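Local coordinates for hypothetical protein Atu0636 (Agrobacterium tumefaciens, PDB 2OZV) that is a predicted O-methyltransferase, probably transferring a methyl group to an oxygen atom of its substrate, at residues A50-L58 / N85-E93; V161-P172 / A202-K211. One frame throughout, in Å; residues are numbered along the deposited sequence.

How the interactions relate
Both contacts build on one mixed sheet, whose strand order 3-2-1-4-5-7-6-8 contains the 3-2-1-4-5-7-6 core of the Rossmann-like class I methyltransferases. Interaction 1 lies toward the margin that ends in strand 92-96, where helix 49-57 packs against the approach to that strand. Interaction 2 pairs strand 164-170 with strand 204-211, the antiparallel strand inserted between 164-170 and 186-195 that is the hallmark of this class. Their centres are 20 Å apart and their nearest atoms about 7 Å, without touching; both segments of interaction 1 precede those of interaction 2 in the sequence. Helix 49-57 follows a glycine-rich turn, with Gly44 and Gly46, of the kind that binds the methyl donor in relatives; a similar role here is only inferred.

Interaction 1: A50-L58 / N85-E93; sequences AGMAVAARL and NAAFSARIE
Phe88 and Ile92 supply the apolar packing against helix 49-57, and Arg91 the polar part. The Phe88 ring spreads along one side of the helix: CE1 meets Met52 CB at 3.7 Å, CD2 meets Ala56 CB at 3.8 Å, and Ala55 CB approaches obliquely. Met52 O and Ala56 N lie over one ring face near its rim, while Asn85 O sits over the centre of the opposite face. The methyl CD1 of Ile92 reaches Met52 CG (3.6 Å) and Ala55 CB (3.7 Å). The selenomethionine chain of Met52 crosses both Phe88 and Ile92 at about a right angle.

Arg91 bends at chi3 (-80°), bringing its guanidinium edge to Ala55 O; NH2 donates to that oxygen at 2.9 Å, from above the carbonyl plane. NH1 adds weak bonds to Ala55 O and Leu58 O and a further bond to Ala61 O, joining the helix's last turn to the start of strand 61-67.

Helix 49-57 is the beta-alpha-beta crossover between parallel strands 38-42 and 61-67, with the turn before 92-96 packed on it. Val63 packs on Ala55 and Ile92, Leu65 on Met52 and Ile92; Leu80 of helix 70-80 adjoins Met52 and Ile92, and helix 24-30 touches Ala50, Ala53 and Val54.

Interaction 2: V161-P172 / A202-K211; sequences VSGGQLSLISRP and AVRMLVTAIK
Strands 164-170 and 204-211 run antiparallel at 161°, their axes 4.6 Å apart at closest approach, with paired backbone bonds at Leu166-Ala209, Leu168-Val207 and Ser170-Met205. Toward the type II turn Val161-Gly164, Lys211 N extends the ladder with a nearly straight bond to Gly164 O (2.9 Å), while Gly163 N reaches Lys211 O only weakly. Fully extended, the Lys211 side chain runs CD past Val161 O, and its NZ bonds to Met160 O and Ser157 O.

On the face bearing Leu168 and Val207, these two side chains lie side by side and point the same way, Leu168 CG 3.8 Å from Val207 CB. Further along, CG of the selenomethionine Met205 lies opposite the backbone N (chi1 -177°) and the chain stays extended to SE, which rests 4.0 Å from Pro172 CA. The proline ring itself packs through CG on Ala202 CB (3.8 Å).

The other face combines apolar and polar pairs. Ile169 crosses Leu206 obliquely, its CG1 3.7 Å from Leu206 CD2. The extended Gln165 chain brings NE2 over Thr208 CG2 and to Ser167 OG (2.9 Å); NE2 also bonds to Leu31 O, whereas Thr208 OG1 pairs with Arg249.

Strand 204-211 is the antiparallel strand between 164-170 and 186-195, as in the seven-stranded sheet of class I methyltransferases. Strand 116-121 flanks 164-170 on its other side, and Val203 and Arg204 form a classic beta bulge against Ile194 of 186-195. Helix 175-182 covers Leu168, Ser170 and Met205 through Ile178, while Phe219 of the second subunit packs on Pro172 and Ala202.

Interaction 1: A50-L58 / N85-E93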
loop_
_atom_site.group_PDB
_atom_site.type_symbol
_atom_site.label_atom_id
_atom_site.label_comp_id
_atom_site.label_asym_id
_atom_site.label_seq_id
_atom_site.Cartn_x
_atom_site.Cartn_y
_atom_site.Cartn_z
ATOM N N ALA B 50 7.647 -20.403 -10.654
ATOM C CA ALA B 50 8.014 -18.998 -11.010
ATOM C C ALA B 50 9.360 -19.007 -11.757
ATOM O O ALA B 50 9.510 -18.444 -12.857
ATOM C CB ALA B 50 8.099 -18.104 -9.782
ATOM N N GLY B 51 10.361 -19.650 -11.146
ATOM C CA GLY B 51 11.685 -19.753 -11.812
ATOM C C GLY B 51 11.595 -20.400 -13.183
ATOM O O GLY B 51 12.292 -19.993 -14.134
HETATM N N MSE B 52 10.752 -21.429 -13.329
HETATM C CA MSE B 52 10.563 -22.055 -14.631
HETATM C C MSE B 52 9.952 -21.093 -15.639
HETATM O O MSE B 52 10.359 -21.081 -16.794
HETATM C CB MSE B 52 9.731 -23.341 -14.521
HETATM C CG MSE B 52 10.458 -24.362 -13.686
HETATM SE SE MSE B 52 9.442 -26.048 -13.534
HETATM C CE MSE B 52 10.262 -26.618 -11.829
ATOM N N ALA B 53 8.972 -20.300 -15.205
ATOM C CA ALA B 53 8.338 -19.328 -16.096
ATOM C C ALA B 53 9.337 -18.245 -16.536
ATOM O O ALA B 53 9.286 -17.792 -17.692
ATOM C CB ALA B 53 7.109 -18.705 -15.458
ATOM N N VAL B 54 10.229 -17.840 -15.634
ATOM C CA VAL B 54 11.297 -16.899 -15.996
ATOM C C VAL B 54 12.203 -17.550 -17.077
ATOM O O VAL B 54 12.451 -16.961 -18.131
ATOM C CB VAL B 54 12.174 -16.522 -14.788
ATOM C CG1 VAL B 54 13.339 -15.646 -15.269
ATOM C CG2 VAL B 54 11.362 -15.769 -13.722
ATOM N N ALA B 55 12.653 -18.779 -16.825
ATOM C CA ALA B 55 13.570 -19.457 -17.776
ATOM C C ALA B 55 12.929 -19.685 -19.142
ATOM O O ALA B 55 13.596 -19.585 -20.185
ATOM C CB ALA B 55 14.077 -20.786 -17.182
ATOM N N ALA B 56 11.629 -19.993 -19.144
ATOM C CA ALA B 56 10.905 -20.243 -20.391
ATOM C C ALA B 56 10.904 -18.996 -21.282
ATOM O O ALA B 56 11.033 -19.107 -22.502
ATOM C CB ALA B 56 9.472 -20.710 -20.107
ATOM N N ARG B 57 10.766 -17.823 -20.664
ATOM C CA ARG B 57 10.686 -16.551 -21.390
ATOM C C ARG B 57 12.075 -15.967 -21.732
ATOM O O ARG B 57 12.284 -15.402 -22.814
ATOM C CB ARG B 57 9.888 -15.535 -20.553
ATOM C CG ARG B 57 9.734 -14.165 -21.234
ATOM C CD ARG B 57 8.778 -13.237 -20.474
ATOM N NE ARG B 57 9.113 -13.186 -19.047
ATOM C CZ ARG B 57 10.016 -12.375 -18.494
ATOM N NH1 ARG B 57 10.686 -11.507 -19.257
ATOM N NH2 ARG B 57 10.251 -12.439 -17.184
ATOM N N LEU B 58 13.020 -16.132 -20.816
ATOM C CA LEU B 58 14.331 -15.515 -20.923
ATOM C C LEU B 58 15.413 -16.549 -21.224
ATOM O O LEU B 58 15.920 -17.224 -20.314
ATOM C CB LEU B 58 14.663 -14.753 -19.645
ATOM C CG LEU B 58 13.812 -13.517 -19.368
ATOM C CD1 LEU B 58 14.280 -12.894 -18.050
ATOM C CD2 LEU B 58 13.888 -12.481 -20.537
ATOM N N ASN B 85 8.756 -29.055 -20.273
ATOM C CA ASN B 85 9.778 -28.172 -19.664
ATOM C C ASN B 85 11.174 -28.377 -20.249
ATOM O O ASN B 85 12.116 -27.680 -19.877
ATOM C CB ASN B 85 9.853 -28.387 -18.159
ATOM C CG ASN B 85 8.557 -28.081 -17.459
ATOM O OD1 ASN B 85 7.836 -27.147 -17.821
ATOM N ND2 ASN B 85 8.261 -28.850 -16.423
ATOM N N ALA B 86 11.302 -29.324 -21.169
ATOM C CA ALA B 86 12.612 -29.730 -21.679
ATOM C C ALA B 86 13.371 -28.636 -22.427
ATOM O O ALA B 86 14.599 -28.667 -22.479
ATOM C CB ALA B 86 12.493 -31.004 -22.550
ATOM N N ALA B 87 12.652 -27.681 -23.013
ATOM C CA ALA B 87 13.314 -26.615 -23.764
ATOM C C ALA B 87 14.217 -25.713 -22.887
ATOM O O ALA B 87 15.207 -25.159 -23.381
ATOM C CB ALA B 87 12.295 -25.770 -24.507
ATOM N N PHE B 88 13.900 -25.587 -21.597
ATOM C CA PHE B 88 14.634 -24.649 -20.725
ATOM C C PHE B 88 15.177 -25.297 -19.445
ATOM O O PHE B 88 15.880 -24.654 -18.684
ATOM C CB PHE B 88 13.742 -23.469 -20.347
ATOM C CG PHE B 88 12.486 -23.879 -19.624
ATOM C CD1 PHE B 88 12.526 -24.191 -18.270
ATOM C CD2 PHE B 88 11.283 -24.008 -20.317
ATOM C CE1 PHE B 88 11.364 -24.623 -17.592
ATOM C CE2 PHE B 88 10.120 -24.430 -19.664
ATOM C CZ PHE B 88 10.164 -24.723 -18.288
ATOM N N SER B 89 14.813 -26.548 -19.197
ATOM C CA SER B 89 15.151 -27.214 -17.934
ATOM C C SER B 89 16.655 -27.297 -17.649
ATOM O O SER B 89 17.062 -27.306 -16.496
ATOM C CB SER B 89 14.505 -28.604 -17.868
ATOM O OG SER B 89 15.099 -29.492 -18.790
ATOM N N ALA B 90 17.474 -27.322 -18.702
ATOM C CA ALA B 90 18.931 -27.392 -18.539
ATOM C C ALA B 90 19.460 -26.176 -17.798
ATOM O O ALA B 90 20.531 -26.235 -17.195
ATOM C CB ALA B 90 19.617 -27.512 -19.886
ATOM N N ARG B 91 18.714 -25.076 -17.861
ATOM C CA ARG B 91 19.134 -23.822 -17.247
ATOM C C ARG B 91 18.586 -23.635 -15.833
ATOM O O ARG B 91 18.696 -22.546 -15.254
ATOM C CB ARG B 91 18.743 -22.649 -18.144
ATOM C CG ARG B 91 19.493 -22.676 -19.459
ATOM C CD ARG B 91 19.171 -21.465 -20.268
ATOM N NE ARG B 91 17.897 -21.569 -20.981
ATOM C CZ ARG B 91 16.831 -20.820 -20.718
ATOM N NH1 ARG B 91 16.853 -19.917 -19.732
ATOM N NH2 ARG B 91 15.749 -20.966 -21.475
ATOM N N ILE B 92 18.004 -24.695 -15.271
ATOM C CA ILE B 92 17.408 -24.619 -13.943
ATOM C C ILE B 92 18.086 -25.630 -13.030
ATOM O O ILE B 92 18.075 -26.837 -13.291
ATOM C CB ILE B 92 15.881 -24.835 -13.958
ATOM C CG1 ILE B 92 15.235 -23.733 -14.834
ATOM C CG2 ILE B 92 15.349 -24.765 -12.516
ATOM C CD1 ILE B 92 13.758 -23.797 -14.976
ATOM N N GLU B 93 18.679 -25.122 -11.966
ATOM C CA GLU B 93 19.359 -26.000 -11.015
ATOM C C GLU B 93 18.544 -25.990 -9.742
ATOM O O GLU B 93 18.188 -24.922 -9.288
ATOM C CB GLU B 93 20.734 -25.425 -10.717
ATOM C CG GLU B 93 21.592 -26.320 -9.843
ATOM C CD GLU B 93 22.952 -25.669 -9.522
ATOM O OE1 GLU B 93 23.239 -24.531 -9.933
ATOM O OE2 GLU B 93 23.731 -26.346 -8.832
#

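Interaction 2: V161-P172 / A202-K211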
loop_
_atom_site.group_PDB
_atom_site.type_symbol
_atom_site.label_atom_id
_atom_site.label_comp_id
_atom_site.label_asym_id
_atom_site.label_seq_id
_atom_site.Cartn_x
_atom_site.Cartn_y
_atom_site.Cartn_z
ATOM N N VAL B 161 23.912 -9.330 -5.984
ATOM C CA VAL B 161 24.932 -8.375 -6.395
ATOM C C VAL B 161 24.433 -6.953 -6.074
ATOM O O VAL B 161 23.221 -6.709 -5.965
ATOM C CB VAL B 161 25.298 -8.484 -7.908
ATOM C CG1 VAL B 161 25.708 -9.915 -8.282
ATOM C CG2 VAL B 161 24.136 -8.010 -8.784
ATOM N N SER B 162 25.368 -6.033 -5.920
ATOM C CA SER B 162 25.039 -4.630 -5.708
ATOM C C SER B 162 24.081 -4.148 -6.809
ATOM O O SER B 162 24.297 -4.439 -7.989
ATOM C CB SER B 162 26.328 -3.810 -5.714
ATOM O OG SER B 162 26.083 -2.468 -5.373
ATOM N N GLY B 163 23.013 -3.457 -6.418
ATOM C CA GLY B 163 22.037 -2.938 -7.379
ATOM C C GLY B 163 21.086 -3.982 -7.974
ATOM O O GLY B 163 20.312 -3.657 -8.868
ATOM N N GLY B 164 21.146 -5.237 -7.512
ATOM C CA GLY B 164 20.308 -6.311 -8.082
ATOM C C GLY B 164 18.855 -6.119 -7.632
ATOM O O GLY B 164 18.590 -5.310 -6.723
ATOM N N GLN B 165 17.940 -6.855 -8.246
ATOM C CA GLN B 165 16.524 -6.614 -8.050
ATOM C C GLN B 165 15.855 -7.716 -7.252
ATOM O O GLN B 165 15.952 -8.916 -7.603
ATOM C CB GLN B 165 15.822 -6.482 -9.396
ATOM C CG GLN B 165 14.307 -6.248 -9.272
ATOM C CD GLN B 165 13.645 -6.146 -10.630
ATOM O OE1 GLN B 165 14.189 -5.511 -11.560
ATOM N NE2 GLN B 165 12.490 -6.787 -10.769
ATOM N N LEU B 166 15.160 -7.311 -6.187
ATOM C CA LEU B 166 14.255 -8.177 -5.454
ATOM C C LEU B 166 12.865 -8.109 -6.127
ATOM O O LEU B 166 12.369 -7.003 -6.433
ATOM C CB LEU B 166 14.130 -7.685 -4.006
ATOM C CG LEU B 166 13.023 -8.362 -3.179
ATOM C CD1 LEU B 166 13.333 -9.842 -2.903
ATOM C CD2 LEU B 166 12.868 -7.576 -1.859
ATOM N N SER B 167 12.263 -9.267 -6.388
ATOM C CA SER B 167 10.878 -9.328 -6.869
ATOM C C SER B 167 10.066 -10.257 -5.988
ATOM O O SER B 167 10.521 -11.355 -5.626
ATOM C CB SER B 167 10.770 -9.852 -8.316
ATOM O OG SER B 167 11.521 -9.018 -9.192
ATOM N N LEU B 168 8.847 -9.834 -5.646
ATOM C CA LEU B 168 8.007 -10.693 -4.845
ATOM C C LEU B 168 6.527 -10.513 -5.123
ATOM O O LEU B 168 6.084 -9.484 -5.661
ATOM C CB LEU B 168 8.308 -10.489 -3.362
ATOM C CG LEU B 168 7.908 -9.217 -2.667
ATOM C CD1 LEU B 168 6.408 -9.232 -2.243
ATOM C CD2 LEU B 168 8.803 -8.992 -1.413
ATOM N N ILE B 169 5.769 -11.546 -4.774
ATOM C CA ILE B 169 4.308 -11.450 -4.784
ATOM C C ILE B 169 3.816 -11.879 -3.410
ATOM O O ILE B 169 4.364 -12.811 -2.781
ATOM C CB ILE B 169 3.664 -12.259 -5.949
ATOM C CG1 ILE B 169 2.154 -11.964 -6.038
ATOM C CG2 ILE B 169 4.005 -13.757 -5.826
ATOM C CD1 ILE B 169 1.468 -12.555 -7.255
ATOM N N SER B 170 2.747 -11.225 -2.930
ATOM C CA SER B 170 2.205 -11.519 -1.611
ATOM C C SER B 170 0.747 -11.079 -1.560
ATOM O O SER B 170 0.229 -10.528 -2.549
ATOM C CB SER B 170 3.005 -10.791 -0.525
ATOM O OG SER B 170 2.759 -9.392 -0.569
ATOM N N ARG B 171 0.098 -11.333 -0.418
ATOM C CA ARG B 171 -1.191 -10.735 -0.082
ATOM C C ARG B 171 -0.948 -9.244 0.167
ATOM O O ARG B 171 0.141 -8.863 0.603
ATOM C CB ARG B 171 -1.791 -11.349 1.201
ATOM C CG ARG B 171 -1.808 -12.867 1.264
ATOM C CD ARG B 171 -2.552 -13.350 2.519
ATOM N NE ARG B 171 -2.061 -12.768 3.780
ATOM C CZ ARG B 171 -2.361 -13.246 4.992
ATOM N NH1 ARG B 171 -1.885 -12.660 6.088
ATOM N NH2 ARG B 171 -3.143 -14.310 5.115
ATOM N N PRO B 172 -1.951 -8.387 -0.105
ATOM C CA PRO B 172 -1.775 -6.947 0.230
ATOM C C PRO B 172 -1.570 -6.712 1.738
ATOM O O PRO B 172 -0.862 -5.767 2.131
ATOM C CB PRO B 172 -3.089 -6.316 -0.249
ATOM C CG PRO B 172 -3.520 -7.259 -1.400
ATOM C CD PRO B 172 -3.241 -8.634 -0.795
ATOM N N ALA B 202 -8.106 -5.290 -3.729
ATOM C CA ALA B 202 -6.893 -6.020 -4.158
ATOM C C ALA B 202 -6.835 -7.431 -3.539
ATOM O O ALA B 202 -7.233 -7.616 -2.367
ATOM C CB ALA B 202 -5.631 -5.226 -3.799
ATOM N N VAL B 203 -6.377 -8.399 -4.327
ATOM C CA VAL B 203 -6.195 -9.783 -3.863
ATOM C C VAL B 203 -4.725 -10.185 -3.766
ATOM O O VAL B 203 -4.383 -11.097 -3.005
ATOM C CB VAL B 203 -7.013 -10.801 -4.750
ATOM C CG1 VAL B 203 -8.494 -10.563 -4.550
ATOM C CG2 VAL B 203 -6.631 -10.667 -6.196
ATOM N N ARG B 204 -3.854 -9.538 -4.551
ATOM C CA ARG B 204 -2.422 -9.791 -4.506
ATOM C C ARG B 204 -1.672 -8.473 -4.638
ATOM O O ARG B 204 -2.267 -7.421 -4.948
ATOM C CB ARG B 204 -1.960 -10.768 -5.611
ATOM C CG ARG B 204 -2.481 -12.205 -5.448
ATOM C CD ARG B 204 -1.766 -12.950 -4.329
ATOM N NE ARG B 204 -2.209 -14.347 -4.267
ATOM C CZ ARG B 204 -3.320 -14.779 -3.667
ATOM N NH1 ARG B 204 -4.165 -13.950 -3.054
ATOM N NH2 ARG B 204 -3.607 -16.099 -3.680
HETATM N N MSE B 205 -0.372 -8.544 -4.436
HETATM C CA MSE B 205 0.482 -7.378 -4.458
HETATM C C MSE B 205 1.852 -7.795 -4.961
HETATM O O MSE B 205 2.429 -8.754 -4.418
HETATM C CB MSE B 205 0.596 -6.774 -3.055
HETATM C CG MSE B 205 1.412 -5.529 -3.060
HETATM SE SE MSE B 205 1.408 -4.880 -1.178
HETATM C CE MSE B 205 2.419 -6.231 -0.336
ATOM N N LEU B 206 2.346 -7.114 -5.992
ATOM C CA LEU B 206 3.709 -7.318 -6.524
ATOM C C LEU B 206 4.592 -6.227 -5.925
ATOM O O LEU B 206 4.165 -5.043 -5.827
ATOM C CB LEU B 206 3.725 -7.149 -8.054
ATOM C CG LEU B 206 2.834 -8.123 -8.831
ATOM C CD1 LEU B 206 2.837 -7.818 -10.338
ATOM C CD2 LEU B 206 3.280 -9.564 -8.558
ATOM N N VAL B 207 5.818 -6.590 -5.535
ATOM C CA VAL B 207 6.754 -5.602 -5.049
ATOM C C VAL B 207 8.096 -5.856 -5.722
ATOM O O VAL B 207 8.538 -7.029 -5.792
ATOM C CB VAL B 207 6.932 -5.669 -3.526
ATOM C CG1 VAL B 207 7.940 -4.578 -3.083
ATOM C CG2 VAL B 207 5.579 -5.501 -2.803
ATOM N N THR B 208 8.711 -4.800 -6.254
ATOM C CA THR B 208 10.110 -4.910 -6.740
ATOM C C THR B 208 10.951 -3.845 -6.035
ATOM O O THR B 208 10.421 -2.812 -5.610
ATOM C CB THR B 208 10.277 -4.747 -8.273
ATOM O OG1 THR B 208 9.922 -3.420 -8.677
ATOM C CG2 THR B 208 9.479 -5.822 -9.058
ATOM N N ALA B 209 12.242 -4.111 -5.849
ATOM C CA ALA B 209 13.099 -3.179 -5.115
ATOM C C ALA B 209 14.533 -3.426 -5.573
ATOM O O ALA B 209 14.832 -4.487 -6.154
ATOM C CB ALA B 209 12.923 -3.367 -3.593
ATOM N N ILE B 210 15.380 -2.440 -5.336
ATOM C CA ILE B 210 16.741 -2.443 -5.841
ATOM C C ILE B 210 17.680 -2.424 -4.634
ATOM O O ILE B 210 17.561 -1.548 -3.767
ATOM C CB ILE B 210 16.969 -1.222 -6.757
ATOM C CG1 ILE B 210 16.085 -1.346 -8.014
ATOM C CG2 ILE B 210 18.449 -1.096 -7.159
ATOM C CD1 ILE B 210 16.376 -2.581 -8.870
ATOM N N LYS B 211 18.597 -3.393 -4.569
ATOM C CA LYS B 211 19.572 -3.423 -3.477
ATOM C C LYS B 211 20.389 -2.142 -3.440
ATOM O O LYS B 211 20.989 -1.734 -4.443
ATOM C CB LYS B 211 20.495 -4.649 -3.580
ATOM C CG LYS B 211 21.450 -4.779 -2.374
ATOM C CD LYS B 211 22.373 -5.989 -2.546
ATOM C CE LYS B 211 23.287 -6.157 -1.337
ATOM N NZ LYS B 211 24.200 -7.334 -1.499
#